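Local coordinates for hypothetical protein PA2218 (Pseudomonas aeruginosa, PDB 2HDW) that is of unknown function but adopts the alpha/beta-hydrolase fold and is probably a hydrolase, at residues 265-270 against 346-351; 55-60 against 274-279; 149-154 against 182-187. All coordinates share one frame; numbering follows the deposited sequence.

Contact 1. Residues 265-270 against 346-351; sequences DYYMTP and DLYDRL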
ATOM      1  N   ASP A 265      -4.169  16.886  -6.752  1.00 11.85           N
ATOM      2  CA  ASP A 265      -5.560  16.810  -7.181  1.00 13.56           C
ATOM      3  C   ASP A 265      -6.296  15.622  -6.589  1.00 12.97           C
ATOM      4  O   ASP A 265      -7.519  15.628  -6.491  1.00 12.59           O
ATOM      5  CB  ASP A 265      -5.644  16.772  -8.703  1.00 16.43           C
ATOM      6  CG  ASP A 265      -5.223  18.084  -9.332  1.00 18.31           C
ATOM      7  OD1 ASP A 265      -5.142  19.094  -8.601  1.00 19.13           O
ATOM      8  OD2 ASP A 265      -4.980  18.107 -10.551  1.00 21.25           O
ATOM      9  N   TYR A 266      -5.553  14.598  -6.191  1.00 13.96           N
ATOM     10  CA  TYR A 266      -6.184  13.432  -5.592  1.00 12.73           C
ATOM     11  C   TYR A 266      -6.253  13.572  -4.072  1.00 12.80           C
ATOM     12  O   TYR A 266      -7.331  13.517  -3.470  1.00 10.79           O
ATOM     13  CB  TYR A 266      -5.405  12.159  -5.933  1.00 12.29           C
ATOM     14  CG  TYR A 266      -5.969  10.936  -5.245  1.00 11.68           C
ATOM     15  CD1 TYR A 266      -7.154  10.345  -5.689  1.00 11.81           C
ATOM     16  CD2 TYR A 266      -5.358  10.410  -4.108  1.00 11.53           C
ATOM     17  CE1 TYR A 266      -7.719   9.261  -5.013  1.00 10.86           C
ATOM     18  CE2 TYR A 266      -5.915   9.333  -3.421  1.00  9.57           C
ATOM     19  CZ  TYR A 266      -7.092   8.766  -3.878  1.00 12.53           C
ATOM     20  OH  TYR A 266      -7.646   7.711  -3.191  1.00  9.86           O
ATOM     21  N   TYR A 267      -5.086  13.762  -3.462  1.00 12.02           N
ATOM     22  CA  TYR A 267      -4.963  13.863  -2.011  1.00 12.40           C
ATOM     23  C   TYR A 267      -5.446  15.152  -1.356  1.00 11.57           C
ATOM     24  O   TYR A 267      -5.763  15.156  -0.167  1.00 11.62           O
ATOM     25  CB  TYR A 267      -3.503  13.633  -1.601  1.00 10.98           C
ATOM     26  CG  TYR A 267      -3.015  12.207  -1.739  1.00  9.88           C
ATOM     27  CD1 TYR A 267      -3.529  11.190  -0.931  1.00  7.54           C
ATOM     28  CD2 TYR A 267      -2.022  11.875  -2.667  1.00  9.19           C
ATOM     29  CE1 TYR A 267      -3.064   9.873  -1.042  1.00  8.14           C
ATOM     30  CE2 TYR A 267      -1.553  10.564  -2.787  1.00 10.63           C
ATOM     31  CZ  TYR A 267      -2.079   9.569  -1.972  1.00  9.28           C
ATOM     32  OH  TYR A 267      -1.625   8.270  -2.096  1.00  8.47           O
ATOM     33  N   MET A 268      -5.513  16.242  -2.107  1.00 12.31           N
ATOM     34  CA  MET A 268      -5.922  17.503  -1.498  1.00 11.88           C
ATOM     35  C   MET A 268      -7.166  18.177  -2.074  1.00 13.30           C
ATOM     36  O   MET A 268      -7.294  19.401  -2.050  1.00 15.56           O
ATOM     37  CB  MET A 268      -4.735  18.468  -1.490  1.00  7.77           C
ATOM     38  CG  MET A 268      -3.615  18.035  -0.526  1.00 11.15           C
ATOM     39  SD  MET A 268      -4.117  18.084   1.204  1.00  7.60           S
ATOM     40  CE  MET A 268      -3.515  19.755   1.648  1.00 12.68           C
ATOM     41  N   THR A 269      -8.072  17.366  -2.606  1.00 13.72           N
ATOM     42  CA  THR A 269      -9.337  17.862  -3.126  1.00 13.49           C
ATOM     43  C   THR A 269     -10.340  16.808  -2.688  1.00 13.29           C
ATOM     44  O   THR A 269      -9.957  15.751  -2.183  1.00 13.09           O
ATOM     45  CB  THR A 269      -9.381  17.947  -4.668  1.00 14.71           C
ATOM     46  OG1 THR A 269      -9.503  16.629  -5.218  1.00 15.14           O
ATOM     47  CG2 THR A 269      -8.129  18.621  -5.212  1.00 17.02           C
ATOM     48  N   PRO A 270     -11.637  17.086  -2.851  1.00 12.31           N
ATOM     49  CA  PRO A 270     -12.644  16.104  -2.450  1.00 13.14           C
ATOM     50  C   PRO A 270     -12.487  14.755  -3.161  1.00 13.11           C
ATOM     51  O   PRO A 270     -13.028  13.742  -2.709  1.00 12.76           O
ATOM     52  CB  PRO A 270     -13.953  16.809  -2.798  1.00 14.25           C
ATOM     53  CG  PRO A 270     -13.633  18.234  -2.463  1.00 13.18           C
ATOM     54  CD  PRO A 270     -12.255  18.403  -3.093  1.00 12.69           C
ATOM     55  N   ASP A 346      -4.208   7.725 -12.146  1.00 10.69           N
ATOM     56  CA  ASP A 346      -5.342   7.115 -12.845  1.00 10.17           C
ATOM     57  C   ASP A 346      -5.695   5.760 -12.243  1.00  8.87           C
ATOM     58  O   ASP A 346      -6.870   5.391 -12.173  1.00  9.56           O
ATOM     59  CB  ASP A 346      -5.040   6.891 -14.329  1.00  8.97           C
ATOM     60  CG  ASP A 346      -5.313   8.111 -15.177  1.00 14.29           C
ATOM     61  OD1 ASP A 346      -6.078   9.002 -14.744  1.00 13.85           O
ATOM     62  OD2 ASP A 346      -4.764   8.164 -16.295  1.00 14.58           O
ATOM     63  N   LEU A 347      -4.678   5.007 -11.827  1.00  9.19           N
ATOM     64  CA  LEU A 347      -4.917   3.681 -11.258  1.00  9.42           C
ATOM     65  C   LEU A 347      -5.263   3.709  -9.775  1.00 10.39           C
ATOM     66  O   LEU A 347      -5.271   2.675  -9.111  1.00  9.89           O
ATOM     67  CB  LEU A 347      -3.709   2.760 -11.510  1.00  8.53           C
ATOM     68  CG  LEU A 347      -3.723   1.966 -12.832  1.00  8.12           C
ATOM     69  CD1 LEU A 347      -3.898   2.912 -14.013  1.00  8.50           C
ATOM     70  CD2 LEU A 347      -2.433   1.170 -12.979  1.00  8.67           C
ATOM     71  N   TYR A 348      -5.549   4.901  -9.262  1.00 12.21           N
ATOM     72  CA  TYR A 348      -5.937   5.068  -7.865  1.00 11.66           C
ATOM     73  C   TYR A 348      -7.452   4.894  -7.747  1.00 12.43           C
ATOM     74  O   TYR A 348      -7.946   4.139  -6.904  1.00 11.97           O
ATOM     75  CB  TYR A 348      -5.581   6.479  -7.371  1.00 13.42           C
ATOM     76  CG  TYR A 348      -4.204   6.651  -6.756  1.00 15.74           C
ATOM     77  CD1 TYR A 348      -3.171   5.749  -7.019  1.00 16.30           C
ATOM     78  CD2 TYR A 348      -3.925   7.749  -5.934  1.00 17.08           C
ATOM     79  CE1 TYR A 348      -1.892   5.934  -6.477  1.00 15.62           C
ATOM     80  CE2 TYR A 348      -2.654   7.946  -5.394  1.00 18.13           C
ATOM     81  CZ  TYR A 348      -1.643   7.032  -5.671  1.00 17.69           C
ATOM     82  OH  TYR A 348      -0.384   7.227  -5.148  1.00 19.00           O
ATOM     83  N   ASP A 349      -8.188   5.591  -8.611  1.00 12.20           N
ATOM     84  CA  ASP A 349      -9.646   5.558  -8.548  1.00 13.10           C
ATOM     85  C   ASP A 349     -10.412   5.551  -9.870  1.00 14.06           C
ATOM     86  O   ASP A 349     -11.643   5.569  -9.852  1.00 14.74           O
ATOM     87  CB  ASP A 349     -10.129   6.750  -7.716  1.00 12.69           C
ATOM     88  CG  ASP A 349      -9.747   8.088  -8.341  1.00 12.83           C
ATOM     89  OD1 ASP A 349      -8.908   8.091  -9.265  1.00 15.19           O
ATOM     90  OD2 ASP A 349     -10.280   9.137  -7.915  1.00 11.67           O
ATOM     91  N   ARG A 350      -9.720   5.540 -11.005  1.00 13.81           N
ATOM     92  CA  ARG A 350     -10.424   5.545 -12.287  1.00 15.76           C
ATOM     93  C   ARG A 350     -10.866   4.142 -12.695  1.00 17.31           C
ATOM     94  O   ARG A 350     -10.049   3.311 -13.098  1.00 14.89           O
ATOM     95  CB  ARG A 350      -9.549   6.144 -13.392  1.00 16.96           C
ATOM     96  CG  ARG A 350      -9.141   7.598 -13.184  1.00 18.07           C
ATOM     97  CD  ARG A 350     -10.338   8.527 -13.014  1.00 22.25           C
ATOM     98  NE  ARG A 350      -9.957   9.929 -13.173  1.00 24.50           N
ATOM     99  CZ  ARG A 350     -10.579  10.947 -12.587  1.00 24.77           C
ATOM    100  NH1 ARG A 350     -11.617  10.722 -11.793  1.00 26.90           N
ATOM    101  NH2 ARG A 350     -10.160  12.188 -12.787  1.00 24.07           N
ATOM    102  N   LEU A 351     -12.168   3.892 -12.593  1.00 18.22           N
ATOM    103  CA  LEU A 351     -12.738   2.591 -12.931  1.00 20.68           C
ATOM    104  C   LEU A 351     -12.502   2.165 -14.374  1.00 20.98           C
ATOM    105  O   LEU A 351     -12.413   0.975 -14.672  1.00 21.85           O
ATOM    106  CB  LEU A 351     -14.238   2.586 -12.630  1.00 21.25           C
ATOM    107  CG  LEU A 351     -14.647   2.008 -11.268  1.00 24.23           C
ATOM    108  CD1 LEU A 351     -14.391   0.511 -11.282  1.00 23.96           C
ATOM    109  CD2 LEU A 351     -13.880   2.677 -10.130  1.00 23.71           C
TER
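Tyr266, Tyr267 and Tyr348 form an aromatic cluster that joins the last turn of helix 258-267 to the short helix 346-349, which follows the final sheet strand of this alpha/beta-hydrolase fold. Tyr348 meets both of the other rings. It turns the CD2 corner of its ring onto one face of Tyr266 in an edge-to-face pair, with centroids 5.0 Å apart and planes at 75°. The touch falls toward the rim of that face, where Tyr348 CD2 lies 3.5 Å from Tyr266 CD2. Next to this touch, Tyr348 CE2 lies 3.8 Å from Tyr267 CZ, the two rings being oblique. The two hydroxyls, Tyr267 OH and Tyr348 OH, make a weak hydrogen bond at 3.5 Å.

The pair from the long helix is itself interlocked: Tyr266 CD2 sits 3.6 Å above the centre of the Tyr267 ring. With CG of Tyr266 anti to its own backbone N (chi1 176°), the ring extends toward helix 346-349. At its edge it meets Asp349 OD2, which is 3.9 Å from Tyr266 CE1. That carboxylate's stronger partner is Arg271, a salt bridge that ties it to the chain just past 265-270.

Farther out, Tyr348 also meets the ring of His344 and touches Pro104 and Cys179. This is the region where alpha/beta hydrolases usually keep their active site, although no role is established for these residues here. Beyond the cluster the chain leaves the helix at Met268 and is tied back by Thr269, whose OG1 donates to Asp265 O at 2.6 Å, tilted 34° from the carbonyl plane.

Contact 2. Residues 55-60 against 274-279; sequences EWDKTF and HPRAVN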
ATOM      1  N   GLU A  55     -18.651   6.412  11.253  1.00 21.51           N
ATOM      2  CA  GLU A  55     -19.127   7.263  10.173  1.00 22.45           C
ATOM      3  C   GLU A  55     -18.556   6.725   8.869  1.00 21.24           C
ATOM      4  O   GLU A  55     -17.401   6.294   8.828  1.00 20.72           O
ATOM      5  CB  GLU A  55     -18.643   8.701  10.376  1.00 26.07           C
ATOM      6  CG  GLU A  55     -19.092   9.331  11.679  1.00 31.60           C
ATOM      7  CD  GLU A  55     -20.602   9.407  11.790  1.00 35.42           C
ATOM      8  OE1 GLU A  55     -21.231  10.030  10.906  1.00 38.37           O
ATOM      9  OE2 GLU A  55     -21.161   8.845  12.758  1.00 37.33           O
ATOM     10  N   TRP A  56     -19.358   6.720   7.808  1.00 18.63           N
ATOM     11  CA  TRP A  56     -18.851   6.259   6.527  1.00 17.83           C
ATOM     12  C   TRP A  56     -18.083   7.436   5.943  1.00 18.13           C
ATOM     13  O   TRP A  56     -18.655   8.309   5.282  1.00 17.60           O
ATOM     14  CB  TRP A  56     -19.982   5.843   5.579  1.00 17.48           C
ATOM     15  CG  TRP A  56     -19.449   5.340   4.265  1.00 17.03           C
ATOM     16  CD1 TRP A  56     -19.353   6.036   3.094  1.00 17.59           C
ATOM     17  CD2 TRP A  56     -18.855   4.061   4.020  1.00 16.59           C
ATOM     18  NE1 TRP A  56     -18.733   5.270   2.133  1.00 17.51           N
ATOM     19  CE2 TRP A  56     -18.416   4.053   2.676  1.00 17.88           C
ATOM     20  CE3 TRP A  56     -18.644   2.919   4.809  1.00 17.65           C
ATOM     21  CZ2 TRP A  56     -17.780   2.947   2.103  1.00 17.34           C
ATOM     22  CZ3 TRP A  56     -18.009   1.819   4.237  1.00 16.88           C
ATOM     23  CH2 TRP A  56     -17.585   1.843   2.897  1.00 17.67           C
ATOM     24  N   ASP A  57     -16.783   7.466   6.213  1.00 17.07           N
ATOM     25  CA  ASP A  57     -15.928   8.546   5.739  1.00 16.25           C
ATOM     26  C   ASP A  57     -15.003   8.097   4.606  1.00 16.71           C
ATOM     27  O   ASP A  57     -13.906   8.633   4.443  1.00 15.68           O
ATOM     28  CB  ASP A  57     -15.102   9.094   6.911  1.00 16.25           C
ATOM     29  CG  ASP A  57     -14.136   8.068   7.482  1.00 16.76           C
ATOM     30  OD1 ASP A  57     -14.443   6.857   7.444  1.00 18.15           O
ATOM     31  OD2 ASP A  57     -13.068   8.475   7.981  1.00 17.64           O
ATOM     32  N   LYS A  58     -15.445   7.110   3.828  1.00 16.04           N
ATOM     33  CA  LYS A  58     -14.650   6.624   2.704  1.00 14.69           C
ATOM     34  C   LYS A  58     -14.725   7.633   1.555  1.00 15.80           C
ATOM     35  O   LYS A  58     -15.608   8.496   1.527  1.00 13.35           O
ATOM     36  CB  LYS A  58     -15.156   5.255   2.229  1.00 14.10           C
ATOM     37  CG  LYS A  58     -14.563   4.035   2.961  1.00 14.51           C
ATOM     38  CD  LYS A  58     -14.930   3.991   4.441  1.00 13.48           C
ATOM     39  CE  LYS A  58     -14.437   2.698   5.096  1.00 12.27           C
ATOM     40  NZ  LYS A  58     -14.584   2.719   6.586  1.00 11.80           N
ATOM     41  N   THR A  59     -13.794   7.515   0.614  1.00 14.68           N
ATOM     42  CA  THR A  59     -13.734   8.407  -0.538  1.00 14.61           C
ATOM     43  C   THR A  59     -14.599   7.878  -1.677  1.00 15.50           C
ATOM     44  O   THR A  59     -14.540   8.381  -2.797  1.00 14.79           O
ATOM     45  CB  THR A  59     -12.292   8.554  -1.044  1.00 14.20           C
ATOM     46  OG1 THR A  59     -11.725   7.254  -1.238  1.00 12.72           O
ATOM     47  CG2 THR A  59     -11.448   9.334  -0.046  1.00 12.52           C
ATOM     48  N   PHE A  60     -15.395   6.856  -1.376  1.00 13.76           N
ATOM     49  CA  PHE A  60     -16.283   6.237  -2.350  1.00 15.33           C
ATOM     50  C   PHE A  60     -17.523   5.781  -1.588  1.00 15.92           C
ATOM     51  O   PHE A  60     -17.464   5.550  -0.380  1.00 16.48           O
ATOM     52  CB  PHE A  60     -15.581   5.043  -3.000  1.00 13.33           C
ATOM     53  CG  PHE A  60     -15.033   4.063  -2.008  1.00 14.52           C
ATOM     54  CD1 PHE A  60     -15.828   3.038  -1.511  1.00 13.63           C
ATOM     55  CD2 PHE A  60     -13.738   4.208  -1.517  1.00 14.55           C
ATOM     56  CE1 PHE A  60     -15.344   2.171  -0.535  1.00 14.19           C
ATOM     57  CE2 PHE A  60     -13.246   3.350  -0.541  1.00 15.08           C
ATOM     58  CZ  PHE A  60     -14.053   2.329  -0.050  1.00 13.79           C
ATOM     59  N   HIS A 274      -8.473  12.681   2.649  1.00 13.85           N
ATOM     60  CA  HIS A 274      -8.905  12.085   3.906  1.00 12.85           C
ATOM     61  C   HIS A 274      -7.976  12.637   4.973  1.00 12.62           C
ATOM     62  O   HIS A 274      -6.758  12.498   4.880  1.00 11.66           O
ATOM     63  CB  HIS A 274      -8.869  10.560   3.902  1.00 11.01           C
ATOM     64  CG  HIS A 274      -9.578   9.972   5.080  1.00  8.74           C
ATOM     65  ND1 HIS A 274      -9.065  10.032   6.359  1.00  8.35           N
ATOM     66  CD2 HIS A 274     -10.808   9.420   5.195  1.00  7.48           C
ATOM     67  CE1 HIS A 274      -9.951   9.546   7.210  1.00  8.74           C
ATOM     68  NE2 HIS A 274     -11.018   9.169   6.529  1.00  6.77           N
ATOM     69  N   PRO A 275      -8.549  13.275   6.007  1.00 13.88           N
ATOM     70  CA  PRO A 275      -7.806  13.885   7.115  1.00 13.35           C
ATOM     71  C   PRO A 275      -6.741  13.068   7.837  1.00 12.34           C
ATOM     72  O   PRO A 275      -5.789  13.640   8.369  1.00 11.50           O
ATOM     73  CB  PRO A 275      -8.913  14.353   8.058  1.00 14.48           C
ATOM     74  CG  PRO A 275     -10.013  13.363   7.802  1.00 15.12           C
ATOM     75  CD  PRO A 275      -9.994  13.243   6.301  1.00 13.38           C
ATOM     76  N   ARG A 276      -6.884  11.748   7.868  1.00 10.25           N
ATOM     77  CA  ARG A 276      -5.898  10.930   8.566  1.00 12.15           C
ATOM     78  C   ARG A 276      -4.701  10.506   7.712  1.00 10.60           C
ATOM     79  O   ARG A 276      -3.705  10.018   8.240  1.00 11.79           O
ATOM     80  CB  ARG A 276      -6.573   9.692   9.179  1.00 11.77           C
ATOM     81  CG  ARG A 276      -7.578  10.032  10.281  1.00 13.97           C
ATOM     82  CD  ARG A 276      -7.963   8.794  11.089  1.00 12.78           C
ATOM     83  NE  ARG A 276      -8.734   7.823  10.320  1.00 11.72           N
ATOM     84  CZ  ARG A 276     -10.053   7.869  10.163  1.00 14.21           C
ATOM     85  NH1 ARG A 276     -10.760   8.844  10.727  1.00 15.90           N
ATOM     86  NH2 ARG A 276     -10.667   6.946   9.441  1.00 11.12           N
ATOM     87  N   ALA A 277      -4.780  10.720   6.405  1.00 10.87           N
ATOM     88  CA  ALA A 277      -3.687  10.325   5.515  1.00 10.61           C
ATOM     89  C   ALA A 277      -2.469  11.236   5.567  1.00 11.12           C
ATOM     90  O   ALA A 277      -2.595  12.466   5.600  1.00 11.40           O
ATOM     91  CB  ALA A 277      -4.188  10.231   4.074  1.00  9.75           C
ATOM     92  N   VAL A 278      -1.289  10.616   5.577  1.00  9.04           N
ATOM     93  CA  VAL A 278      -0.028  11.348   5.572  1.00 10.68           C
ATOM     94  C   VAL A 278       0.018  12.223   4.320  1.00 10.87           C
ATOM     95  O   VAL A 278       0.378  13.401   4.374  1.00 11.11           O
ATOM     96  CB  VAL A 278       1.186  10.380   5.523  1.00  9.85           C
ATOM     97  CG1 VAL A 278       2.423  11.110   4.982  1.00 10.11           C
ATOM     98  CG2 VAL A 278       1.467   9.829   6.910  1.00  9.56           C
ATOM     99  N   ASN A 279      -0.352  11.637   3.186  1.00 10.63           N
ATOM    100  CA  ASN A 279      -0.313  12.361   1.928  1.00 10.58           C
ATOM    101  C   ASN A 279      -1.330  13.488   1.822  1.00  9.95           C
ATOM    102  O   ASN A 279      -1.172  14.389   1.003  1.00 11.04           O
ATOM    103  CB  ASN A 279      -0.464  11.380   0.762  1.00  9.06           C
ATOM    104  CG  ASN A 279       0.662  10.358   0.725  1.00  9.26           C
ATOM    105  OD1 ASN A 279       1.752  10.614   1.240  1.00  8.69           O
ATOM    106  ND2 ASN A 279       0.409   9.204   0.113  1.00  6.51           N
TER
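Asp57 OD2 and His274 NE2 lie 2.6 Å apart in the tight centre of this contact, joined by a nearly straight hydrogen bond (160° at the proton). Asp57 OD2 sits at the edge of the imidazole, close to its plane, but the ring comes at OD2 from above the carboxylate plane, the two planes being 70° apart. Beside this bond His274 CD2 closes to 3.3 Å on the backbone O of Asp57. Both ring nitrogens are engaged, since ND1 accepts the backbone N of Arg276 at 3.2 Å, and this fixes the rotation of the ring. Pro275 CD covers part of one face.

These bonds join two irregular loops, the one that leads into strand 66-74 and the one that follows helix 258-267. On the second, His274 opens a type I beta turn, closed by Ala277 N on His274 O. Within it the Arg276 chain, bent at chi3 (-68°), sets its guanidinium face against His274 CE1, which stands 3.4 Å above its centre.

The outer part, at the partly exposed Arg276, is looser. Arg276 NH2 reaches the same Asp57 OD2 at 3.2 Å in a salt bridge whose hydrogen bond is weak and bent. Arg276 NH2 has its stronger partner in Glu110. Glu110 also receives Thr59 OG1 on its backbone O, binding the first loop to the same neighbour.

Contact 3. Residues 149-154 against 182-187; sequences DINTED and GGMALN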
ATOM      1  N   ASP A 149      10.652  -2.919   6.877  1.00  9.69           N
ATOM      2  CA  ASP A 149      10.534  -4.175   7.623  1.00  9.77           C
ATOM      3  C   ASP A 149       9.151  -4.279   8.261  1.00  9.24           C
ATOM      4  O   ASP A 149       8.397  -5.216   7.991  1.00  8.71           O
ATOM      5  CB  ASP A 149      11.611  -4.234   8.712  1.00  8.89           C
ATOM      6  CG  ASP A 149      11.681  -5.586   9.412  1.00 10.25           C
ATOM      7  OD1 ASP A 149      10.636  -6.244   9.562  1.00 11.73           O
ATOM      8  OD2 ASP A 149      12.789  -5.985   9.838  1.00 12.84           O
ATOM      9  N   ILE A 150       8.820  -3.304   9.103  1.00  7.55           N
ATOM     10  CA  ILE A 150       7.537  -3.294   9.791  1.00  7.61           C
ATOM     11  C   ILE A 150       6.359  -3.270   8.822  1.00  8.99           C
ATOM     12  O   ILE A 150       5.358  -3.951   9.035  1.00  9.86           O
ATOM     13  CB  ILE A 150       7.425  -2.084  10.747  1.00  8.09           C
ATOM     14  CG1 ILE A 150       8.500  -2.181  11.836  1.00  8.51           C
ATOM     15  CG2 ILE A 150       6.033  -2.041  11.383  1.00  6.64           C
ATOM     16  CD1 ILE A 150       8.496  -1.009  12.830  1.00 10.31           C
ATOM     17  N   ASN A 151       6.477  -2.495   7.749  1.00  8.17           N
ATOM     18  CA  ASN A 151       5.391  -2.415   6.784  1.00  8.55           C
ATOM     19  C   ASN A 151       5.234  -3.724   6.018  1.00  8.82           C
ATOM     20  O   ASN A 151       4.115  -4.136   5.697  1.00  9.79           O
ATOM     21  CB  ASN A 151       5.611  -1.225   5.840  1.00 10.19           C
ATOM     22  CG  ASN A 151       5.345   0.112   6.529  1.00 10.31           C
ATOM     23  OD1 ASN A 151       4.599   0.174   7.511  1.00 14.61           O
ATOM     24  ND2 ASN A 151       5.935   1.182   6.014  1.00  8.77           N
ATOM     25  N   THR A 152       6.345  -4.394   5.728  1.00  6.88           N
ATOM     26  CA  THR A 152       6.247  -5.677   5.042  1.00  7.93           C
ATOM     27  C   THR A 152       5.494  -6.611   5.994  1.00  6.72           C
ATOM     28  O   THR A 152       4.617  -7.366   5.577  1.00  7.49           O
ATOM     29  CB  THR A 152       7.646  -6.237   4.709  1.00  6.99           C
ATOM     30  OG1 THR A 152       8.244  -5.429   3.685  1.00  5.57           O
ATOM     31  CG2 THR A 152       7.551  -7.676   4.229  1.00  9.11           C
ATOM     32  N   GLU A 153       5.822  -6.533   7.281  1.00  6.88           N
ATOM     33  CA  GLU A 153       5.155  -7.352   8.298  1.00  7.54           C
ATOM     34  C   GLU A 153       3.645  -7.054   8.365  1.00  8.43           C
ATOM     35  O   GLU A 153       2.831  -7.971   8.528  1.00  8.91           O
ATOM     36  CB  GLU A 153       5.810  -7.111   9.666  1.00  7.15           C
ATOM     37  CG  GLU A 153       5.002  -7.571  10.882  1.00  7.39           C
ATOM     38  CD  GLU A 153       4.586  -9.035  10.824  1.00 10.42           C
ATOM     39  OE1 GLU A 153       5.337  -9.862  10.265  1.00  5.98           O
ATOM     40  OE2 GLU A 153       3.504  -9.366  11.361  1.00 11.27           O
ATOM     41  N   ASP A 154       3.270  -5.786   8.220  1.00  8.05           N
ATOM     42  CA  ASP A 154       1.853  -5.403   8.266  1.00  8.20           C
ATOM     43  C   ASP A 154       1.020  -6.219   7.282  1.00  7.19           C
ATOM     44  O   ASP A 154      -0.096  -6.637   7.587  1.00  7.75           O
ATOM     45  CB  ASP A 154       1.665  -3.919   7.932  1.00  9.59           C
ATOM     46  CG  ASP A 154       2.140  -2.991   9.035  1.00  8.80           C
ATOM     47  OD1 ASP A 154       2.126  -3.390  10.219  1.00  9.35           O
ATOM     48  OD2 ASP A 154       2.506  -1.839   8.717  1.00  7.39           O
ATOM     49  N   GLY A 182       3.103  -1.609  -3.425  1.00  7.10           N
ATOM     50  CA  GLY A 182       3.269  -2.611  -4.459  1.00  7.52           C
ATOM     51  C   GLY A 182       4.612  -3.263  -4.161  1.00  6.98           C
ATOM     52  O   GLY A 182       4.776  -4.469  -4.277  1.00  7.75           O
ATOM     53  N   GLY A 183       5.582  -2.446  -3.755  1.00  8.49           N
ATOM     54  CA  GLY A 183       6.895  -2.970  -3.427  1.00  9.01           C
ATOM     55  C   GLY A 183       6.835  -3.817  -2.167  1.00  9.60           C
ATOM     56  O   GLY A 183       7.467  -4.870  -2.086  1.00  9.11           O
ATOM     57  N   MET A 184       6.068  -3.358  -1.179  1.00 10.64           N
ATOM     58  CA  MET A 184       5.924  -4.094   0.075  1.00  9.77           C
ATOM     59  C   MET A 184       5.185  -5.421  -0.147  1.00  8.83           C
ATOM     60  O   MET A 184       5.480  -6.417   0.515  1.00  6.97           O
ATOM     61  CB  MET A 184       5.173  -3.249   1.113  1.00 10.42           C
ATOM     62  CG  MET A 184       6.032  -2.726   2.289  1.00  8.07           C
ATOM     63  SD  MET A 184       7.227  -1.403   1.893  1.00  1.11           S
ATOM     64  CE  MET A 184       6.121   0.037   1.853  1.00 10.00           C
ATOM     65  N   ALA A 185       4.229  -5.434  -1.071  1.00  8.92           N
ATOM     66  CA  ALA A 185       3.473  -6.651  -1.355  1.00  9.65           C
ATOM     67  C   ALA A 185       4.396  -7.727  -1.925  1.00  8.72           C
ATOM     68  O   ALA A 185       4.366  -8.872  -1.485  1.00  9.05           O
ATOM     69  CB  ALA A 185       2.330  -6.361  -2.339  1.00 11.37           C
ATOM     70  N   LEU A 186       5.218  -7.359  -2.900  1.00  7.50           N
ATOM     71  CA  LEU A 186       6.151  -8.315  -3.500  1.00  8.10           C
ATOM     72  C   LEU A 186       7.138  -8.792  -2.444  1.00  6.85           C
ATOM     73  O   LEU A 186       7.512  -9.967  -2.414  1.00  7.65           O
ATOM     74  CB  LEU A 186       6.908  -7.665  -4.664  1.00  7.65           C
ATOM     75  CG  LEU A 186       6.043  -7.275  -5.865  1.00 10.67           C
ATOM     76  CD1 LEU A 186       6.840  -6.410  -6.834  1.00  9.48           C
ATOM     77  CD2 LEU A 186       5.538  -8.540  -6.550  1.00  9.22           C
ATOM     78  N   ASN A 187       7.548  -7.876  -1.570  1.00  7.29           N
ATOM     79  CA  ASN A 187       8.498  -8.194  -0.507  1.00  8.91           C
ATOM     80  C   ASN A 187       7.895  -9.213   0.457  1.00  7.70           C
ATOM     81  O   ASN A 187       8.564 -10.160   0.868  1.00  8.90           O
ATOM     82  CB  ASN A 187       8.870  -6.927   0.270  1.00  6.08           C
ATOM     83  CG  ASN A 187      10.193  -7.059   1.007  1.00  8.45           C
ATOM     84  OD1 ASN A 187      10.296  -6.737   2.198  1.00 10.60           O
ATOM     85  ND2 ASN A 187      11.218  -7.517   0.301  1.00  7.15           N
TER
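The flat amide of Asn187 turns an edge to Thr152, the two side chains crossing at about a right angle. Thr152 OG1 stands 2.9 Å from Asn187 OD1. This amide is probably turned over in the model, so the identity of the atom facing the threonine is doubtful. Turned back, it might offer an N-H to OG1, whose own hydrogen bond runs to Pro148 O one turn earlier. That bond is possible because OG1 lies beside the backbone N (chi1 -70°), against its own helix. The second amide, on Asn151, leaves the packing to its methylene: Asn151 CB is 3.9 Å from Met184 CG, and the side chain also touches Trp181 and Ala146.

The elements that cross here are two helices of the alpha/beta-hydrolase core. Helix 180-191 comes directly after strand 173-178, in the strand-turn-helix where enzymes of this fold usually carry the nucleophile elbow, and it runs on to strand 197-201 as a beta-alpha-beta crossover. Helix 148-164 precedes strand 173-178. Their short segments cross at -72°, with axes 8.7 Å apart.

At the nearest pair of CA atoms, Thr152 and Met184 stand 5.2 Å apart. There Met184 CG lies 3.8 Å from Thr152 OG1, and the methionine chain bends at chi2 (71°), after CG has met Thr152 and Asn151. Ala185, directed away from helix 148-164, and Leu186 pack against Val198.

How the contacts relate
Contacts 1 and 2 adjoin, with centres 12 Å apart, and are joined by Tyr267 OH and Asn279 ND2, 3.1 Å apart, probably a weak hydrogen bond. Their segments alternate along the chain: contact 1 uses the end of helix 258-267 and contact 2 the loop that follows it. Contact 3 lies apart, its nearest atoms about 10 Å from either. It is nested in the loop closed by contact 2, and is the most central, 8 Å from the chain's centre against 15 Å for the others. Chemistry follows place: contact 1 is buried and aromatic, contact 2 partly buried, ionic and made by loops, and contact 3, partly buried though central, joins two helices through methionine, threonine and asparagine side chains.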